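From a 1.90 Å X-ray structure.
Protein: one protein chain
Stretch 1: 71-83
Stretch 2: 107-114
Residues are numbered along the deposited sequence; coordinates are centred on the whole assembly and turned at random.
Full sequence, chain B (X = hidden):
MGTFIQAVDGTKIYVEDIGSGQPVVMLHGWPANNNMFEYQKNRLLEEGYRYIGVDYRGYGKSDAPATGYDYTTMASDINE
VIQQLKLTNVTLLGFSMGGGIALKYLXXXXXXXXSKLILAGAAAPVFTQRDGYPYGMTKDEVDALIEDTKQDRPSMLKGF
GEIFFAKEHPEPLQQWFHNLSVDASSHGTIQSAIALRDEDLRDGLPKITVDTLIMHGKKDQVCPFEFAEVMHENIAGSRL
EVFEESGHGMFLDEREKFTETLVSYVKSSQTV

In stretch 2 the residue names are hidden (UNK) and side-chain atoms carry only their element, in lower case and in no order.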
# COMPACT_ATOMS: atom_id res chain seq x y z
N TYR B 71 -3.14 7.74 -13.58
CA TYR B 71 -2.50 6.45 -13.17
C TYR B 71 -3.15 5.93 -11.91
O TYR B 71 -3.25 4.71 -11.74
CB TYR B 71 -1.02 6.59 -12.96
CG TYR B 71 -0.17 6.75 -14.23
CD1 TYR B 71 -0.74 6.82 -15.50
CD2 TYR B 71 1.20 6.90 -14.14
CE1 TYR B 71 0.07 7.01 -16.65
CE2 TYR B 71 2.00 7.09 -15.28
CZ TYR B 71 1.41 7.15 -16.52
OH TYR B 71 2.18 7.30 -17.66
N THR B 72 -3.62 6.83 -11.03
CA THR B 72 -4.35 6.37 -9.83
C THR B 72 -5.54 5.50 -10.24
O THR B 72 -5.62 4.38 -9.80
CB THR B 72 -4.83 7.51 -8.92
OG1 THR B 72 -3.68 8.21 -8.41
CG2 THR B 72 -5.69 6.97 -7.74
N THR B 73 -6.46 6.02 -11.05
CA THR B 73 -7.62 5.22 -11.48
C THR B 73 -7.19 3.98 -12.26
O THR B 73 -7.76 2.95 -12.15
CB THR B 73 -8.61 6.03 -12.39
OG1 THR B 73 -9.03 7.25 -11.75
CG2 THR B 73 -9.86 5.20 -12.71
N MET B 74 -6.21 4.11 -13.15
CA MET B 74 -5.71 2.95 -13.94
C MET B 74 -5.13 1.83 -13.06
O MET B 74 -5.34 0.64 -13.34
CB MET B 74 -4.58 3.43 -14.89
CG MET B 74 -4.99 4.37 -16.04
SD MET B 74 -5.91 3.55 -17.38
CE MET B 74 -7.47 3.68 -16.55
N ALA B 75 -4.34 2.25 -12.07
CA ALA B 75 -3.78 1.36 -11.07
C ALA B 75 -4.90 0.69 -10.27
O ALA B 75 -4.81 -0.51 -9.96
CB ALA B 75 -2.84 2.11 -10.15
N SER B 76 -5.96 1.45 -9.98
CA SER B 76 -7.18 0.87 -9.34
C SER B 76 -7.78 -0.23 -10.21
O SER B 76 -8.20 -1.27 -9.68
CB SER B 76 -8.23 1.93 -9.02
OG SER B 76 -9.33 1.30 -8.41
N ASP B 77 -7.78 -0.02 -11.54
CA ASP B 77 -8.30 -1.06 -12.45
C ASP B 77 -7.45 -2.27 -12.38
O ASP B 77 -7.94 -3.38 -12.38
CB ASP B 77 -8.44 -0.64 -13.93
CG ASP B 77 -9.44 0.53 -14.17
OD1 ASP B 77 -10.31 0.80 -13.31
OD2 ASP B 77 -9.36 1.21 -15.22
N ILE B 78 -6.13 -2.09 -12.31
CA ILE B 78 -5.27 -3.27 -12.17
C ILE B 78 -5.56 -4.02 -10.84
O ILE B 78 -5.58 -5.23 -10.85
CB ILE B 78 -3.79 -2.94 -12.28
CG1 ILE B 78 -3.52 -2.26 -13.66
CG2 ILE B 78 -2.93 -4.19 -12.06
CD1 ILE B 78 -4.19 -2.90 -14.85
N ASN B 79 -5.80 -3.28 -9.78
CA ASN B 79 -6.16 -3.88 -8.48
C ASN B 79 -7.38 -4.72 -8.63
O ASN B 79 -7.39 -5.86 -8.21
CB ASN B 79 -6.36 -2.83 -7.39
CG ASN B 79 -6.72 -3.46 -6.03
OD1 ASN B 79 -5.93 -4.20 -5.42
ND2 ASN B 79 -7.94 -3.19 -5.58
N GLU B 80 -8.39 -4.20 -9.33
CA GLU B 80 -9.55 -5.00 -9.63
C GLU B 80 -9.26 -6.27 -10.43
O GLU B 80 -9.77 -7.32 -10.11
CB GLU B 80 -10.67 -4.16 -10.27
CG GLU B 80 -11.11 -3.03 -9.36
CD GLU B 80 -11.62 -3.55 -8.02
OE1 GLU B 80 -12.35 -4.59 -8.04
OE2 GLU B 80 -11.28 -2.90 -6.99
N VAL B 81 -8.41 -6.21 -11.44
CA VAL B 81 -8.10 -7.38 -12.21
C VAL B 81 -7.57 -8.49 -11.30
O VAL B 81 -8.05 -9.61 -11.33
CB VAL B 81 -7.04 -7.09 -13.34
CG1 VAL B 81 -6.50 -8.38 -13.90
CG2 VAL B 81 -7.64 -6.22 -14.48
N ILE B 82 -6.56 -8.14 -10.52
CA ILE B 82 -5.85 -9.09 -9.66
C ILE B 82 -6.80 -9.61 -8.54
O ILE B 82 -6.87 -10.82 -8.35
CB ILE B 82 -4.56 -8.41 -9.11
CG1 ILE B 82 -3.49 -8.46 -10.22
CG2 ILE B 82 -4.02 -9.05 -7.84
CD1 ILE B 82 -2.29 -7.58 -9.97
N GLN B 83 -7.53 -8.70 -7.88
CA GLN B 83 -8.46 -9.07 -6.78
C GLN B 83 -9.59 -9.94 -7.27
O GLN B 83 -9.82 -11.02 -6.71
CB GLN B 83 -9.03 -7.82 -6.07
CG GLN B 83 -8.07 -7.24 -5.05
CD GLN B 83 -8.71 -6.25 -4.11
OE1 GLN B 83 -9.83 -5.77 -4.33
NE2 GLN B 83 -8.00 -5.93 -3.03
N UNK B 107 2.40 1.18 -5.37
CA UNK B 107 2.32 2.20 -4.35
C UNK B 107 0.91 2.30 -3.74
O UNK B 107 0.77 2.47 -2.59
c UNK B 107 5.22 3.21 -4.33
c UNK B 107 2.71 3.59 -4.87
c UNK B 107 4.48 4.60 -6.31
c UNK B 107 4.16 4.12 -4.90
N UNK B 108 -0.11 2.26 -4.57
CA UNK B 108 -1.49 2.48 -4.06
C UNK B 108 -2.17 1.27 -3.45
O UNK B 108 -3.05 1.44 -2.60
n UNK B 108 -2.68 5.17 -6.33
c UNK B 108 -1.97 4.53 -5.42
c UNK B 108 -2.37 3.12 -5.13
o UNK B 108 -1.06 5.07 -4.81
N UNK B 109 -1.76 0.08 -3.87
CA UNK B 109 -2.34 -1.12 -3.36
C UNK B 109 -1.39 -2.11 -2.69
O UNK B 109 -1.85 -3.16 -2.29
n UNK B 109 -5.11 0.73 -6.22
c UNK B 109 -3.89 0.13 -6.04
n UNK B 109 -5.38 -0.77 -4.70
c UNK B 109 -4.06 -0.84 -5.10
c UNK B 109 -5.99 0.18 -5.40
c UNK B 109 -3.09 -1.77 -4.48
N UNK B 110 -0.11 -1.79 -2.54
CA UNK B 110 0.86 -2.70 -1.90
C UNK B 110 1.34 -3.86 -2.78
O UNK B 110 0.81 -4.10 -3.89
N UNK B 111 2.24 -4.64 -2.22
CA UNK B 111 2.96 -5.70 -2.93
C UNK B 111 2.58 -7.12 -2.55
O UNK B 111 3.17 -8.07 -3.04
c UNK B 111 6.12 -3.45 -2.50
o UNK B 111 6.76 -2.58 -3.17
c UNK B 111 4.81 -3.98 -3.09
o UNK B 111 6.50 -3.86 -1.38
c UNK B 111 4.46 -5.45 -2.74
N UNK B 112 1.56 -7.31 -1.70
CA UNK B 112 1.24 -8.69 -1.21
C UNK B 112 0.85 -9.72 -2.27
O UNK B 112 1.03 -10.91 -2.02
c UNK B 112 0.14 -8.68 -0.14
o UNK B 112 0.19 -9.94 0.57
N UNK B 113 0.35 -9.30 -3.45
CA UNK B 113 0.03 -10.28 -4.53
C UNK B 113 1.10 -10.42 -5.59
O UNK B 113 0.96 -11.24 -6.49
c UNK B 113 -2.48 -9.88 -4.34
o UNK B 113 -2.96 -10.95 -4.02
c UNK B 113 -1.27 -9.83 -5.26
n UNK B 113 -2.94 -8.74 -3.89
N UNK B 114 2.13 -9.59 -5.51
CA UNK B 114 3.17 -9.52 -6.61
C UNK B 114 4.53 -10.03 -6.13
O UNK B 114 5.11 -9.50 -5.20
c UNK B 114 3.39 -8.08 -7.09
c UNK B 114 4.47 -7.98 -8.19
c UNK B 114 2.09 -7.49 -7.56
O HOH W 1 -5.04 3.46 -7.25

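Position 107 carries four side-chain carbons, forked at the second, and lies out of reach of the helix 71-83. A carbon-only side chain that branches beyond CB is leucine, Leu107.

At position 108 there are two carbons, the second bearing one oxygen and one nitrogen. The CA-to-CB bond points toward stretch 1, and the carboxamide nitrogen lies 3.8 Å from Thr72 CG2, a packing distance. The same nitrogen is 3.1 Å from the oxygen of water 1, to which it donates. The residue is Asn108.

Position 109 has one carbon followed by a five-membered ring of three carbons and two nitrogens. Stretch 1 covers 87 Å² of this residue, the largest such area in either stretch. Asn79 CB sits over one face of the ring, 3.6 Å from the ring centroid and 15° off the normal, in a CH-pi contact. The ring is an imidazole, which identifies His109. The closest atoms of the two residues are Asn79 CG and His109 ND1, at 3.3 Å. Ser76 CA approaches His109 NE2 to 3.7 Å. That nitrogen also hydrogen-bonds to water 1, its NE2 lying 2.9 Å from the water oxygen.

Position 110 has no side-chain atoms and makes no contact with stretch 1. Its phi of 77° is the first departure from helical geometry after the preceding helix, and such a positive value favours the residue found, Gly110.

Three carbons, the third carrying two oxygens, form an extended carboxylate at position 111. It is remote from stretch 1, and both oxygens are hydrogen-bonded elsewhere in the structure. With this chain length it is Glu111.

Position 112 has a single carbon and one oxygen, exposed and far from the helix: Ser112.

Position 113 again shows two carbons, the second with one oxygen and one nitrogen. Its CB packs 3.9 Å from Ile82 CG2, so the contact rests on carbon atoms. The composition gives Asn113.

At position 114 one carbon carries two more, a fork at CB that defines valine. Val114 is buried and closes a type I turn, its N bonding to Glu111 O at 3.1 Å.

The contact is small, burying 331 Å² in total, and no direct hydrogen bond crosses it. Ala75, Asn79 and Ile82 all direct CB toward stretch 2, their three- and four-residue spacing placing them along one side of the helix. The imidazole packs on Asn79, while Ile82 meets the turn. Near the start of the helix, water 1 donates to Thr72 O at 2.8 Å from its oxygen and joins that carbonyl to Asn108 and His109, supplying a polar bridge where direct hydrogen bonds are absent.

Stretch 2 (107-114) LNHGESNV
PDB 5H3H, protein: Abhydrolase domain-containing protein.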